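Local coordinates for protein GDSL-esterase (Pseudoalteromonas sp., PDB 3HP4) that hydrolyses ester bonds as a psychrotrophic esterase of the SGNH (GDSL) family, and probably acts as a lysophospholipase, at residues A[141-154]-A[162-174]. Residues are numbered along the deposited sequence; the frame is centred on the assembly and turned at random. Where two conformers were deposited one is given.
Sequences MNFFMLDIAGKSDL and PNKKAQPLIRDEM
The ring of Phe144 packs on helix 166-183 at Ile170 and Met174, with Ile170 CG2 pressed over one face, 3.7 Å from the ring centroid in a CH-pi contact. Met174, bent at chi2 and chi3, brings SD obliquely to within 3.7 Å of Phe144 CD2, a Met-aromatic contact, while Trp24 packs edge-to-face with the same ring. One turn back along the helix a second bump from the loop, Ile148, fits between Ala166, Leu169 and Ile170, its CG2 meeting Ala166 CB at 3.9 Å and its CD1 reaching Leu169 CB. Leu154 fills the groove between Lys165 and Leu169, CD1 on Leu169 CD1 and CD2 on the aliphatic part of Lys165. The extended Lys165 chain carries NZ past Leu154 to Asp153 OD2, which it meets on the anti side in a 2.9 Å salt bridge. Asn163 ties the ends together. With CG placed between backbone N and carbonyl carbon (chi1 66°), its ND2 donates almost straight to Asp153 O (172°), approaching from above the carbonyl plane, and its OD1 caps Ala166 N; its own N binds Leu154 O at 2.9 Å. Replacing Asn163 with alanine removes the amide donor and acceptor, and is likely to leave Asp153 O without this donor and Ala166 N without its side-chain cap, loosening the join between loop and helix start. The loop from edge strand 139-141 thus folds back on the C-terminal helix that follows it, as part of the parallel alpha/beta/alpha sandwich of SGNH hydrolases. This packing flanks the short connection between the two segments, which, as in other members of the family, probably supplies the catalytic Asp and His.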
# COMPACT_ATOMS: atom_id res chain seq x y z
N MET A 141 6.04 5.65 3.29
CA MET A 141 5.91 6.02 1.90
C MET A 141 4.82 7.06 1.70
O MET A 141 3.73 6.94 2.32
CB MET A 141 5.56 4.77 1.13
CG MET A 141 6.71 3.88 0.95
SD MET A 141 6.46 2.87 -0.59
CE MET A 141 8.11 2.12 -0.58
N ASN A 142 5.01 8.01 0.81
CA ASN A 142 3.97 8.96 0.45
C ASN A 142 2.74 8.27 -0.19
O ASN A 142 2.91 7.30 -0.93
CB ASN A 142 4.55 9.98 -0.59
CG ASN A 142 3.71 11.20 -0.74
OD1 ASN A 142 3.36 11.85 0.15
ND2 ASN A 142 3.39 11.47 -2.03
N PHE A 143 1.56 8.78 0.12
CA PHE A 143 0.30 8.17 -0.47
C PHE A 143 0.23 8.54 -1.95
O PHE A 143 0.12 9.72 -2.30
CB PHE A 143 -0.86 8.75 0.27
CG PHE A 143 -2.21 8.09 -0.02
CD1 PHE A 143 -2.28 6.75 -0.31
CD2 PHE A 143 -3.38 8.82 0.09
CE1 PHE A 143 -3.54 6.14 -0.52
CE2 PHE A 143 -4.62 8.18 -0.10
CZ PHE A 143 -4.65 6.86 -0.40
N PHE A 144 0.20 7.54 -2.82
CA PHE A 144 0.18 7.83 -4.25
C PHE A 144 -1.10 8.43 -4.74
O PHE A 144 -1.11 8.97 -5.85
CB PHE A 144 0.57 6.59 -5.09
CG PHE A 144 -0.31 5.36 -4.93
CD1 PHE A 144 -1.62 5.34 -5.40
CD2 PHE A 144 0.22 4.21 -4.35
CE1 PHE A 144 -2.38 4.16 -5.27
CE2 PHE A 144 -0.56 3.04 -4.23
CZ PHE A 144 -1.85 3.03 -4.71
N MET A 145 -2.18 8.41 -3.96
CA MET A 145 -3.45 8.99 -4.39
C MET A 145 -3.52 10.49 -4.26
O MET A 145 -4.43 11.10 -4.79
CB MET A 145 -4.61 8.37 -3.64
CG MET A 145 -4.86 6.91 -4.05
SD MET A 145 -5.28 6.68 -5.83
CE MET A 145 -6.81 7.62 -6.01
N LEU A 146 -2.61 11.10 -3.50
CA LEU A 146 -2.75 12.54 -3.26
C LEU A 146 -2.80 13.40 -4.50
O LEU A 146 -3.53 14.36 -4.58
CB LEU A 146 -1.61 13.02 -2.34
CG LEU A 146 -1.74 12.51 -0.89
CD1 LEU A 146 -0.38 12.72 -0.14
CD2 LEU A 146 -2.87 13.14 -0.17
N ASP A 147 -1.99 13.03 -5.48
CA ASP A 147 -1.89 13.76 -6.74
C ASP A 147 -2.79 13.19 -7.81
O ASP A 147 -2.68 13.62 -8.99
CB ASP A 147 -0.44 13.72 -7.25
CG ASP A 147 0.51 14.47 -6.35
OD1 ASP A 147 0.05 15.15 -5.42
OD2 ASP A 147 1.73 14.34 -6.57
N ILE A 148 -3.64 12.22 -7.47
CA ILE A 148 -4.50 11.54 -8.43
C ILE A 148 -5.95 11.90 -8.15
O ILE A 148 -6.71 12.27 -9.10
CB ILE A 148 -4.35 10.00 -8.29
CG1 ILE A 148 -2.91 9.54 -8.58
CG2 ILE A 148 -5.35 9.27 -9.23
CD1 ILE A 148 -2.48 9.71 -10.00
N ALA A 149 -6.38 11.84 -6.88
CA ALA A 149 -7.81 11.89 -6.53
C ALA A 149 -8.54 13.18 -6.87
O ALA A 149 -9.75 13.12 -7.09
CB ALA A 149 -8.04 11.55 -5.06
N GLY A 150 -7.81 14.29 -7.00
CA GLY A 150 -8.44 15.58 -7.39
C GLY A 150 -8.59 15.81 -8.89
O GLY A 150 -9.10 16.85 -9.31
N LYS A 151 -8.15 14.85 -9.70
CA LYS A 151 -8.20 14.91 -11.16
C LYS A 151 -9.31 14.00 -11.67
O LYS A 151 -9.18 12.78 -11.67
CB LYS A 151 -6.85 14.52 -11.76
CG LYS A 151 -5.76 15.61 -11.63
CD LYS A 151 -4.98 15.61 -10.41
CE LYS A 151 -3.66 16.30 -10.73
NZ LYS A 151 -2.84 16.42 -9.53
N SER A 152 -10.42 14.60 -12.11
CA SER A 152 -11.57 13.74 -12.41
C SER A 152 -11.32 12.76 -13.59
O SER A 152 -11.90 11.67 -13.64
CB SER A 152 -12.82 14.59 -12.68
OG SER A 152 -12.63 15.27 -13.89
N ASP A 153 -10.44 13.14 -14.52
CA ASP A 153 -10.11 12.27 -15.66
C ASP A 153 -9.27 11.06 -15.22
O ASP A 153 -8.99 10.20 -16.04
CB ASP A 153 -9.35 13.05 -16.76
CG ASP A 153 -8.04 13.63 -16.26
OD1 ASP A 153 -8.07 14.41 -15.27
OD2 ASP A 153 -6.97 13.33 -16.85
N LEU A 154 -8.83 11.01 -13.95
CA LEU A 154 -7.99 9.91 -13.46
C LEU A 154 -8.80 9.02 -12.51
O LEU A 154 -8.23 8.07 -11.95
CB LEU A 154 -6.79 10.46 -12.71
CG LEU A 154 -5.90 11.37 -13.54
CD1 LEU A 154 -4.73 11.75 -12.62
CD2 LEU A 154 -5.43 10.67 -14.82
N PRO A 162 -9.07 4.87 -8.62
CA PRO A 162 -8.44 5.40 -9.82
C PRO A 162 -8.76 4.57 -11.05
O PRO A 162 -9.03 3.36 -10.97
CB PRO A 162 -6.93 5.31 -9.52
CG PRO A 162 -6.83 4.36 -8.36
CD PRO A 162 -8.09 4.38 -7.63
N ASN A 163 -8.74 5.20 -12.22
CA ASN A 163 -9.09 4.52 -13.47
C ASN A 163 -7.84 4.08 -14.23
O ASN A 163 -6.73 4.13 -13.68
CB ASN A 163 -10.01 5.41 -14.33
CG ASN A 163 -9.30 6.68 -14.84
OD1 ASN A 163 -8.10 6.80 -14.77
ND2 ASN A 163 -10.10 7.64 -15.33
N LYS A 164 -8.02 3.62 -15.46
CA LYS A 164 -6.89 3.11 -16.23
C LYS A 164 -5.86 4.21 -16.50
O LYS A 164 -4.65 3.97 -16.41
CB LYS A 164 -7.39 2.44 -17.52
CG LYS A 164 -6.32 2.24 -18.56
CD LYS A 164 -6.94 1.71 -19.88
CE LYS A 164 -5.84 1.22 -20.78
NZ LYS A 164 -6.35 0.79 -22.11
N LYS A 165 -6.32 5.43 -16.75
CA LYS A 165 -5.41 6.53 -17.04
C LYS A 165 -4.53 6.87 -15.85
O LYS A 165 -3.39 7.35 -15.98
CB LYS A 165 -6.25 7.74 -17.46
CG LYS A 165 -5.43 8.87 -18.05
CD LYS A 165 -6.30 10.05 -18.51
CE LYS A 165 -5.43 11.24 -18.87
NZ LYS A 165 -6.25 12.34 -19.45
N ALA A 166 -5.04 6.64 -14.65
CA ALA A 166 -4.23 6.90 -13.44
C ALA A 166 -3.04 5.93 -13.29
O ALA A 166 -2.07 6.29 -12.62
CB ALA A 166 -5.10 6.78 -12.23
N GLN A 167 -3.14 4.74 -13.87
CA GLN A 167 -2.15 3.70 -13.53
C GLN A 167 -0.71 4.02 -13.92
O GLN A 167 0.17 3.79 -13.12
CB GLN A 167 -2.62 2.31 -14.00
CG GLN A 167 -4.05 1.97 -13.55
CD GLN A 167 -4.17 1.84 -12.08
OE1 GLN A 167 -3.36 1.15 -11.44
NE2 GLN A 167 -5.17 2.52 -11.49
N PRO A 168 -0.45 4.56 -15.13
CA PRO A 168 0.96 4.93 -15.44
C PRO A 168 1.50 6.01 -14.50
O PRO A 168 2.68 6.02 -14.16
CB PRO A 168 0.91 5.44 -16.89
CG PRO A 168 -0.34 4.86 -17.43
CD PRO A 168 -1.33 4.68 -16.32
N LEU A 169 0.61 6.91 -14.05
CA LEU A 169 1.04 7.94 -13.12
C LEU A 169 1.41 7.34 -11.77
O LEU A 169 2.42 7.68 -11.16
CB LEU A 169 -0.06 9.02 -12.98
CG LEU A 169 -0.29 9.80 -14.28
CD1 LEU A 169 -1.61 10.53 -14.15
CD2 LEU A 169 0.85 10.80 -14.45
N ILE A 170 0.57 6.44 -11.27
CA ILE A 170 0.86 5.77 -10.01
C ILE A 170 2.15 4.91 -10.16
O ILE A 170 2.99 4.92 -9.26
CB ILE A 170 -0.29 4.90 -9.56
CG1 ILE A 170 -1.52 5.79 -9.25
CG2 ILE A 170 0.08 4.09 -8.30
CD1 ILE A 170 -2.79 4.99 -9.07
N ARG A 171 2.33 4.23 -11.31
CA ARG A 171 3.54 3.45 -11.56
C ARG A 171 4.73 4.36 -11.36
O ARG A 171 5.70 3.94 -10.69
CB ARG A 171 3.52 2.99 -13.01
CG ARG A 171 4.87 2.39 -13.47
CD ARG A 171 4.97 2.33 -15.02
NE ARG A 171 5.00 3.69 -15.55
CZ ARG A 171 4.57 4.05 -16.74
NH1 ARG A 171 4.06 3.14 -17.57
NH2 ARG A 171 4.58 5.34 -17.04
N ASP A 172 4.71 5.56 -11.91
CA ASP A 172 5.91 6.38 -11.82
C ASP A 172 6.15 6.90 -10.40
O ASP A 172 7.29 6.98 -9.92
CB ASP A 172 5.87 7.50 -12.82
CG ASP A 172 6.00 6.97 -14.26
OD1 ASP A 172 6.56 5.87 -14.44
OD2 ASP A 172 5.55 7.65 -15.20
N GLU A 173 5.08 7.20 -9.63
CA GLU A 173 5.28 7.58 -8.23
C GLU A 173 5.80 6.43 -7.39
O GLU A 173 6.56 6.59 -6.44
CB GLU A 173 3.96 8.10 -7.60
CG GLU A 173 3.47 9.39 -8.18
CD GLU A 173 2.20 9.89 -7.51
OE1 GLU A 173 2.17 9.91 -6.23
OE2 GLU A 173 1.28 10.27 -8.31
N MET A 174 5.36 5.22 -7.73
CA MET A 174 5.82 4.07 -6.98
C MET A 174 7.24 3.67 -7.36
O MET A 174 8.00 3.24 -6.50
CB MET A 174 4.83 2.91 -7.08
CG MET A 174 3.52 3.18 -6.32
SD MET A 174 3.83 3.66 -4.60
CE MET A 174 4.43 2.12 -4.04
O HOH W 1 4.02 9.77 -4.35
O HOH W 2 0.58 11.49 -4.50